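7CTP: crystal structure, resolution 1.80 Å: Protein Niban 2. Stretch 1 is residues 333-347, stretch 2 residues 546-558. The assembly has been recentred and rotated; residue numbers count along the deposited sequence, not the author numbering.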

ATOM      1  N   CYS A 333       6.900  28.779   9.227  1.00 25.10           N
ATOM      2  CA  CYS A 333       6.333  27.574   9.823  1.00 21.96           C
ATOM      3  C   CYS A 333       7.298  26.403   9.661  1.00 22.47           C
ATOM      4  O   CYS A 333       7.472  25.597  10.584  1.00 24.41           O
ATOM      5  CB  CYS A 333       4.956  27.289   9.204  1.00 25.13           C
ATOM      6  SG  CYS A 333       4.053  25.871   9.929  1.00 33.89           S
ATOM      7  N   VAL A 334       7.985  26.326   8.514  1.00 24.68           N
ATOM      8  CA  VAL A 334       8.999  25.288   8.336  1.00 24.06           C
ATOM      9  C   VAL A 334      10.151  25.487   9.316  1.00 26.98           C
ATOM     10  O   VAL A 334      10.620  24.538   9.957  1.00 26.14           O
ATOM     11  CB  VAL A 334       9.512  25.272   6.886  1.00 23.06           C
ATOM     12  CG1 VAL A 334      10.741  24.390   6.785  1.00 26.81           C
ATOM     13  CG2 VAL A 334       8.422  24.784   5.940  1.00 27.95           C
ATOM     14  N   ARG A 335      10.641  26.725   9.428  1.00 29.56           N
ATOM     15  CA  ARG A 335      11.805  26.974  10.274  1.00 25.61           C
ATOM     16  C   ARG A 335      11.501  26.647  11.726  1.00 25.25           C
ATOM     17  O   ARG A 335      12.323  26.036  12.420  1.00 29.95           O
ATOM     18  CB  ARG A 335      12.268  28.427  10.144  1.00 32.51           C
ATOM     19  CG  ARG A 335      13.725  28.562   9.700  1.00 53.81           C
ATOM     20  CD  ARG A 335      13.964  29.863   8.937  1.00 41.18           C
ATOM     21  NE  ARG A 335      13.213  30.961   9.525  1.00 30.40           N
ATOM     22  CZ  ARG A 335      12.656  31.948   8.837  1.00 34.65           C
ATOM     23  NH1 ARG A 335      11.986  32.892   9.477  1.00 35.65           N
ATOM     24  NH2 ARG A 335      12.783  32.003   7.515  1.00 34.00           N
ATOM     25  N   ASN A 336      10.310  27.013  12.191  1.00 24.85           N
ATOM     26  CA  ASN A 336       9.991  26.888  13.604  1.00 23.18           C
ATOM     27  C   ASN A 336       9.428  25.528  13.979  1.00 33.49           C
ATOM     28  O   ASN A 336       9.638  25.075  15.110  1.00 29.18           O
ATOM     29  CB  ASN A 336       8.992  27.969  14.015  1.00 24.38           C
ATOM     30  CG  ASN A 336       9.573  29.360  13.910  1.00 31.94           C
ATOM     31  OD1 ASN A 336      10.729  29.519  13.517  1.00 31.59           O
ATOM     32  ND2 ASN A 336       8.771  30.374  14.241  1.00 28.08           N
ATOM     33  N   HIS A 337       8.735  24.857  13.059  1.00 27.22           N
ATOM     34  CA  HIS A 337       7.908  23.718  13.429  1.00 29.07           C
ATOM     35  C   HIS A 337       8.172  22.448  12.636  1.00 30.01           C
ATOM     36  O   HIS A 337       7.605  21.406  12.988  1.00 30.10           O
ATOM     37  CB  HIS A 337       6.419  24.093  13.304  1.00 25.50           C
ATOM     38  CG  HIS A 337       6.035  25.287  14.121  1.00 30.40           C
ATOM     39  ND1 HIS A 337       6.041  25.274  15.500  1.00 34.32           N
ATOM     40  CD2 HIS A 337       5.665  26.537  13.758  1.00 28.13           C
ATOM     41  CE1 HIS A 337       5.682  26.462  15.952  1.00 36.55           C
ATOM     42  NE2 HIS A 337       5.451  27.250  14.917  1.00 30.73           N
ATOM     43  N   VAL A 338       9.006  22.486  11.597  1.00 27.26           N
ATOM     44  CA  VAL A 338       9.292  21.297  10.797  1.00 29.65           C
ATOM     45  C   VAL A 338      10.784  21.005  10.814  1.00 27.48           C
ATOM     46  O   VAL A 338      11.208  19.908  11.191  1.00 29.40           O
ATOM     47  CB  VAL A 338       8.812  21.453   9.341  1.00 28.55           C
ATOM     48  CG1 VAL A 338       9.048  20.147   8.581  1.00 29.94           C
ATOM     49  CG2 VAL A 338       7.358  21.853   9.287  1.00 26.47           C
ATOM     50  N   GLN A 339      11.573  21.975  10.358  1.00 25.69           N
ATOM     51  CA  GLN A 339      13.023  21.808  10.273  1.00 28.71           C
ATOM     52  C   GLN A 339      13.653  21.212  11.528  1.00 31.60           C
ATOM     53  O   GLN A 339      14.518  20.331  11.382  1.00 33.98           O
ATOM     54  CB  GLN A 339      13.665  23.160   9.929  1.00 34.79           C
ATOM     55  CG  GLN A 339      15.112  23.076   9.475  1.00 41.53           C
ATOM     56  CD  GLN A 339      16.085  22.844  10.617  1.00 60.01           C
ATOM     57  OE1 GLN A 339      15.999  23.489  11.669  1.00 56.91           O
ATOM     58  NE2 GLN A 339      17.005  21.899  10.424  1.00 60.60           N
ATOM     59  N   PRO A 340      13.282  21.607  12.755  1.00 34.87           N
ATOM     60  CA  PRO A 340      13.956  21.036  13.933  1.00 32.65           C
ATOM     61  C   PRO A 340      13.766  19.547  14.085  1.00 42.56           C
ATOM     62  O   PRO A 340      14.582  18.897  14.750  1.00 40.03           O
ATOM     63  CB  PRO A 340      13.311  21.784  15.104  1.00 33.47           C
ATOM     64  CG  PRO A 340      12.836  23.055  14.534  1.00 31.72           C
ATOM     65  CD  PRO A 340      12.387  22.715  13.144  1.00 30.09           C
ATOM     66  N   TYR A 341      12.714  18.984  13.504  1.00 34.49           N
ATOM     67  CA  TYR A 341      12.339  17.605  13.773  1.00 32.12           C
ATOM     68  C   TYR A 341      12.653  16.658  12.627  1.00 31.43           C
ATOM     69  O   TYR A 341      12.559  15.439  12.812  1.00 31.51           O
ATOM     70  CB  TYR A 341      10.850  17.537  14.124  1.00 32.53           C
ATOM     71  CG  TYR A 341      10.485  18.505  15.223  1.00 40.98           C
ATOM     72  CD1 TYR A 341      10.770  18.209  16.552  1.00 41.33           C
ATOM     73  CD2 TYR A 341       9.891  19.726  14.933  1.00 35.86           C
ATOM     74  CE1 TYR A 341      10.454  19.094  17.562  1.00 40.83           C
ATOM     75  CE2 TYR A 341       9.569  20.622  15.938  1.00 41.67           C
ATOM     76  CZ  TYR A 341       9.854  20.299  17.252  1.00 47.28           C
ATOM     77  OH  TYR A 341       9.539  21.173  18.270  1.00 47.19           O
ATOM     78  N   ILE A 342      13.047  17.181  11.467  1.00 33.05           N
ATOM     79  CA  ILE A 342      13.370  16.321  10.324  1.00 34.30           C
ATOM     80  C   ILE A 342      14.479  15.326  10.642  1.00 37.58           C
ATOM     81  O   ILE A 342      14.356  14.147  10.268  1.00 37.58           O
ATOM     82  CB  ILE A 342      13.674  17.170   9.091  1.00 36.59           C
ATOM     83  CG1 ILE A 342      12.452  18.003   8.706  1.00 39.60           C
ATOM     84  CG2 ILE A 342      14.091  16.293   7.925  1.00 33.05           C
ATOM     85  CD1 ILE A 342      11.169  17.210   8.750  1.00 41.39           C
ATOM     86  N   PRO A 343      15.584  15.707  11.310  1.00 39.81           N
ATOM     87  CA  PRO A 343      16.629  14.706  11.589  1.00 40.10           C
ATOM     88  C   PRO A 343      16.136  13.531  12.413  1.00 32.62           C
ATOM     89  O   PRO A 343      16.458  12.380  12.097  1.00 37.77           O
ATOM     90  CB  PRO A 343      17.697  15.525  12.327  1.00 51.05           C
ATOM     91  CG  PRO A 343      17.504  16.906  11.825  1.00 40.38           C
ATOM     92  CD  PRO A 343      16.026  17.060  11.709  1.00 38.22           C
ATOM     93  N   SER A 344      15.347  13.788  13.458  1.00 32.14           N
ATOM     94  CA  SER A 344      14.875  12.705  14.314  1.00 37.53           C
ATOM     95  C   SER A 344      13.935  11.770  13.562  1.00 34.74           C
ATOM     96  O   SER A 344      14.015  10.545  13.712  1.00 33.74           O
ATOM     97  CB  SER A 344      14.186  13.266  15.552  1.00 40.70           C
ATOM     98  OG  SER A 344      13.775  12.204  16.394  1.00 61.20           O
ATOM     99  N   ILE A 345      13.021  12.331  12.766  1.00 39.31           N
ATOM    100  CA  ILE A 345      12.091  11.494  12.011  1.00 36.51           C
ATOM    101  C   ILE A 345      12.842  10.651  10.994  1.00 32.28           C
ATOM    102  O   ILE A 345      12.577   9.452  10.842  1.00 31.84           O
ATOM    103  CB  ILE A 345      11.012  12.363  11.340  1.00 36.18           C
ATOM    104  CG1 ILE A 345      10.161  13.061  12.401  1.00 36.60           C
ATOM    105  CG2 ILE A 345      10.127  11.502  10.436  1.00 32.38           C
ATOM    106  CD1 ILE A 345       9.300  14.174  11.848  1.00 46.78           C
ATOM    107  N   LEU A 346      13.805  11.260  10.297  1.00 30.64           N
ATOM    108  CA  LEU A 346      14.628  10.522   9.344  1.00 33.20           C
ATOM    109  C   LEU A 346      15.384   9.391  10.031  1.00 33.81           C
ATOM    110  O   LEU A 346      15.440   8.268   9.513  1.00 33.66           O
ATOM    111  CB  LEU A 346      15.592  11.480   8.645  1.00 32.86           C
ATOM    112  CG  LEU A 346      16.516  10.903   7.573  1.00 38.93           C
ATOM    113  CD1 LEU A 346      15.719  10.218   6.480  1.00 34.03           C
ATOM    114  CD2 LEU A 346      17.385  12.001   6.997  1.00 41.00           C
ATOM    115  N   GLU A 347      15.960   9.666  11.209  1.00 34.72           N
ATOM    116  CA  GLU A 347      16.689   8.630  11.938  1.00 31.67           C
ATOM    117  C   GLU A 347      15.779   7.457  12.275  1.00 35.55           C
ATOM    118  O   GLU A 347      16.169   6.293  12.130  1.00 38.69           O
ATOM    119  CB  GLU A 347      17.329   9.191  13.212  1.00 32.65           C
ATOM    120  CG  GLU A 347      18.297   8.189  13.877  1.00 52.29           C
ATOM    121  CD  GLU A 347      18.440   8.374  15.385  1.00 65.41           C
ATOM    122  OE1 GLU A 347      18.305   9.515  15.881  1.00 64.75           O
ATOM    123  OE2 GLU A 347      18.693   7.360  16.076  1.00 74.51           O
ATOM    124  N   LYS A 546      14.628  21.955   0.606  1.00 47.14           N
ATOM    125  CA  LYS A 546      16.029  22.146   0.979  1.00 58.04           C
ATOM    126  C   LYS A 546      16.359  21.391   2.260  1.00 42.83           C
ATOM    127  O   LYS A 546      17.306  20.596   2.298  1.00 48.89           O
ATOM    128  CB  LYS A 546      16.347  23.634   1.135  1.00 54.41           C
ATOM    129  CG  LYS A 546      17.774  23.919   1.625  1.00 67.54           C
ATOM    130  CD  LYS A 546      18.087  25.407   1.552  1.00 72.41           C
ATOM    131  CE  LYS A 546      19.274  25.783   2.432  1.00 77.35           C
ATOM    132  NZ  LYS A 546      18.877  26.555   3.647  1.00 74.09           N
ATOM    133  N   ASP A 547      15.561  21.604   3.312  1.00 40.96           N
ATOM    134  CA  ASP A 547      15.796  20.921   4.582  1.00 47.98           C
ATOM    135  C   ASP A 547      15.758  19.404   4.421  1.00 54.96           C
ATOM    136  O   ASP A 547      16.581  18.693   5.007  1.00 57.15           O
ATOM    137  CB  ASP A 547      14.775  21.379   5.624  1.00 46.61           C
ATOM    138  CG  ASP A 547      15.019  22.801   6.097  1.00 61.76           C
ATOM    139  OD1 ASP A 547      16.192  23.145   6.368  1.00 62.80           O
ATOM    140  OD2 ASP A 547      14.042  23.579   6.191  1.00 46.81           O
ATOM    141  N   ILE A 548      14.829  18.889   3.611  1.00 39.74           N
ATOM    142  CA  ILE A 548      14.701  17.442   3.454  1.00 40.96           C
ATOM    143  C   ILE A 548      15.867  16.874   2.660  1.00 44.06           C
ATOM    144  O   ILE A 548      16.477  15.874   3.056  1.00 44.76           O
ATOM    145  CB  ILE A 548      13.358  17.086   2.794  1.00 33.21           C
ATOM    146  CG1 ILE A 548      12.223  17.297   3.792  1.00 38.03           C
ATOM    147  CG2 ILE A 548      13.383  15.645   2.277  1.00 35.26           C
ATOM    148  CD1 ILE A 548      10.875  16.992   3.236  1.00 34.51           C
ATOM    149  N   LEU A 549      16.178  17.480   1.512  1.00 50.81           N
ATOM    150  CA  LEU A 549      17.288  16.972   0.713  1.00 52.19           C
ATOM    151  C   LEU A 549      18.595  17.086   1.472  1.00 52.79           C
ATOM    152  O   LEU A 549      19.468  16.223   1.340  1.00 69.65           O
ATOM    153  CB  LEU A 549      17.377  17.705  -0.627  1.00 47.56           C
ATOM    154  CG  LEU A 549      16.250  17.413  -1.613  1.00 47.10           C
ATOM    155  CD1 LEU A 549      16.093  18.565  -2.593  1.00 51.75           C
ATOM    156  CD2 LEU A 549      16.474  16.094  -2.343  1.00 69.42           C
ATOM    157  N   GLN A 550      18.738  18.133   2.290  1.00 55.67           N
ATOM    158  CA  GLN A 550      19.959  18.305   3.067  1.00 70.05           C
ATOM    159  C   GLN A 550      19.981  17.401   4.295  1.00 67.19           C
ATOM    160  O   GLN A 550      21.050  16.931   4.694  1.00 71.14           O
ATOM    161  CB  GLN A 550      20.134  19.773   3.476  1.00 68.81           C
ATOM    162  CG  GLN A 550      21.228  20.531   2.709  1.00 80.49           C
ATOM    163  CD  GLN A 550      22.625  19.946   2.874  1.00 83.69           C
ATOM    164  OE1 GLN A 550      22.837  18.969   3.593  1.00 85.18           O
ATOM    165  NE2 GLN A 550      23.592  20.552   2.196  1.00 81.74           N
ATOM    166  N   ALA A 551      18.823  17.148   4.910  1.00 56.98           N
ATOM    167  CA  ALA A 551      18.780  16.213   6.033  1.00 63.53           C
ATOM    168  C   ALA A 551      19.153  14.811   5.576  1.00 54.04           C
ATOM    169  O   ALA A 551      19.926  14.110   6.240  1.00 66.58           O
ATOM    170  CB  ALA A 551      17.399  16.217   6.691  1.00 50.82           C
ATOM    171  N   VAL A 552      18.619  14.387   4.429  1.00 53.39           N
ATOM    172  CA  VAL A 552      18.989  13.098   3.858  1.00 46.39           C
ATOM    173  C   VAL A 552      20.407  13.154   3.318  1.00 71.41           C
ATOM    174  O   VAL A 552      21.095  12.132   3.217  1.00 68.77           O
ATOM    175  CB  VAL A 552      17.962  12.702   2.783  1.00 44.13           C
ATOM    176  CG1 VAL A 552      18.255  11.319   2.240  1.00 44.39           C
ATOM    177  CG2 VAL A 552      16.555  12.749   3.366  1.00 41.38           C
ATOM    178  N   LYS A 553      20.870  14.347   2.985  1.00 74.71           N
ATOM    179  CA  LYS A 553      22.250  14.538   2.577  1.00 72.77           C
ATOM    180  C   LYS A 553      23.199  14.492   3.772  1.00 85.16           C
ATOM    181  O   LYS A 553      24.131  13.678   3.813  1.00 80.13           O
ATOM    182  CB  LYS A 553      22.332  15.869   1.865  1.00 77.35           C
ATOM    183  CG  LYS A 553      23.668  16.430   1.744  1.00 84.83           C
ATOM    184  CD  LYS A 553      23.534  17.554   0.772  1.00 82.38           C
ATOM    185  CE  LYS A 553      24.842  18.006   0.444  1.00 87.91           C
ATOM    186  NZ  LYS A 553      25.564  16.815   0.008  1.00 89.84           N
ATOM    187  N   GLU A 554      22.977  15.373   4.755  1.00 90.17           N
ATOM    188  CA  GLU A 554      23.876  15.484   5.903  1.00 84.66           C
ATOM    189  C   GLU A 554      23.972  14.164   6.642  1.00 86.09           C
ATOM    190  O   GLU A 554      25.069  13.703   6.970  1.00 88.83           O
ATOM    191  CB  GLU A 554      23.393  16.588   6.843  1.00 79.23           C
ATOM    192  CG  GLU A 554      23.683  17.983   6.347  1.00 82.07           C
ATOM    193  CD  GLU A 554      23.669  19.006   7.451  1.00 86.34           C
ATOM    194  OE1 GLU A 554      23.417  18.618   8.608  1.00 86.10           O
ATOM    195  OE2 GLU A 554      23.906  20.196   7.160  1.00 86.16           O
ATOM    196  N   ALA A 555      22.825  13.541   6.913  1.00 84.88           N
ATOM    197  CA  ALA A 555      22.842  12.165   7.386  1.00 88.97           C
ATOM    198  C   ALA A 555      23.602  11.273   6.409  1.00 93.70           C
ATOM    199  O   ALA A 555      24.444  10.467   6.822  1.00103.04           O
ATOM    200  CB  ALA A 555      21.418  11.651   7.605  1.00 80.19           C
ATOM    201  N   ALA A 556      23.385  11.462   5.105  1.00 86.68           N
ATOM    202  CA  ALA A 556      23.836  10.498   4.099  1.00 80.32           C
ATOM    203  C   ALA A 556      23.275   9.135   4.458  1.00 76.10           C
ATOM    204  O   ALA A 556      23.975   8.124   4.525  1.00 88.34           O
ATOM    205  CB  ALA A 556      25.361  10.456   3.971  1.00 83.85           C
ATOM    206  N   VAL A 557      21.982   9.146   4.757  1.00 81.61           N
ATOM    207  CA  VAL A 557      21.302   7.965   5.251  1.00 85.85           C
ATOM    208  C   VAL A 557      21.237   6.883   4.182  1.00 82.22           C
ATOM    209  O   VAL A 557      21.178   5.685   4.492  1.00 78.60           O
ATOM    210  CB  VAL A 557      19.917   8.400   5.725  1.00 78.29           C
ATOM    211  CG1 VAL A 557      19.177   9.021   4.570  1.00 73.86           C
ATOM    212  CG2 VAL A 557      19.216   7.250   6.196  1.00 78.76           C
ATOM    213  N   GLN A 558      21.251   7.287   2.909  1.00 78.62           N
ATOM    214  CA  GLN A 558      21.300   6.347   1.795  1.00 83.24           C
ATOM    215  C   GLN A 558      22.658   5.667   1.679  1.00 80.68           C
ATOM    216  O   GLN A 558      22.821   4.772   0.843  1.00 78.93           O
ATOM    217  CB  GLN A 558      20.962   7.090   0.504  1.00 89.75           C
ATOM    218  CG  GLN A 558      21.744   8.380   0.380  1.00 93.73           C
ATOM    219  CD  GLN A 558      21.942   8.828  -1.048  1.00 95.99           C
ATOM    220  OE1 GLN A 558      21.079   9.462  -1.630  1.00 97.93           O
ATOM    221  NE2 GLN A 558      23.090   8.503  -1.618  1.00 95.56           N
TER

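What forms the apolar centre? Leu-346 does, pointing from helix 342-347 toward helix 546-555 and losing more surface to the contact than any other residue. Its CD2 lies 3.8 Å from Val-552 CG2, 4.2 Å from Ala-551 CB and 4.1 Å from Ala-555 CB, while its CD1 sits 4.1 Å from Val-557 CG1, beyond the helix.

How do the helices come close enough? Their axes cross at -56° and approach to 9.9 Å, near Ala-551, whose small side chain leaves room for Ile-342: Ile-342 CG2 rests 3.5 Å from Ala-551 CB. Leu-346 CD2 also reaches the backbone, 3.4 Å from Ala-551 O. That oxygen accepts a hydrogen bond from Ala-555 N (3.0 Å) within its own helix; the methyl has no polar hydrogen to offer and simply packs against it.

What happens at the polar edge? Asp-547, one helical turn before Ala-551, points toward the first stretch, where the chain leaves one helix and enters the next. Its OD1 lies 3.3 Å from Gln-339 CG and its OD2 3.5 Å from Val-334 CG1, so at its closest approaches to the first stretch the carboxylate meets aliphatic carbons, not a hydrogen-bond donor.

Does any hydrogen bond join the stretches? None does. Backbone bonds such as Leu-346 N to Ile-342 O (2.9 Å) stay within each stretch, and the contact, burying 377 Å² in all, rests on van der Waals packing.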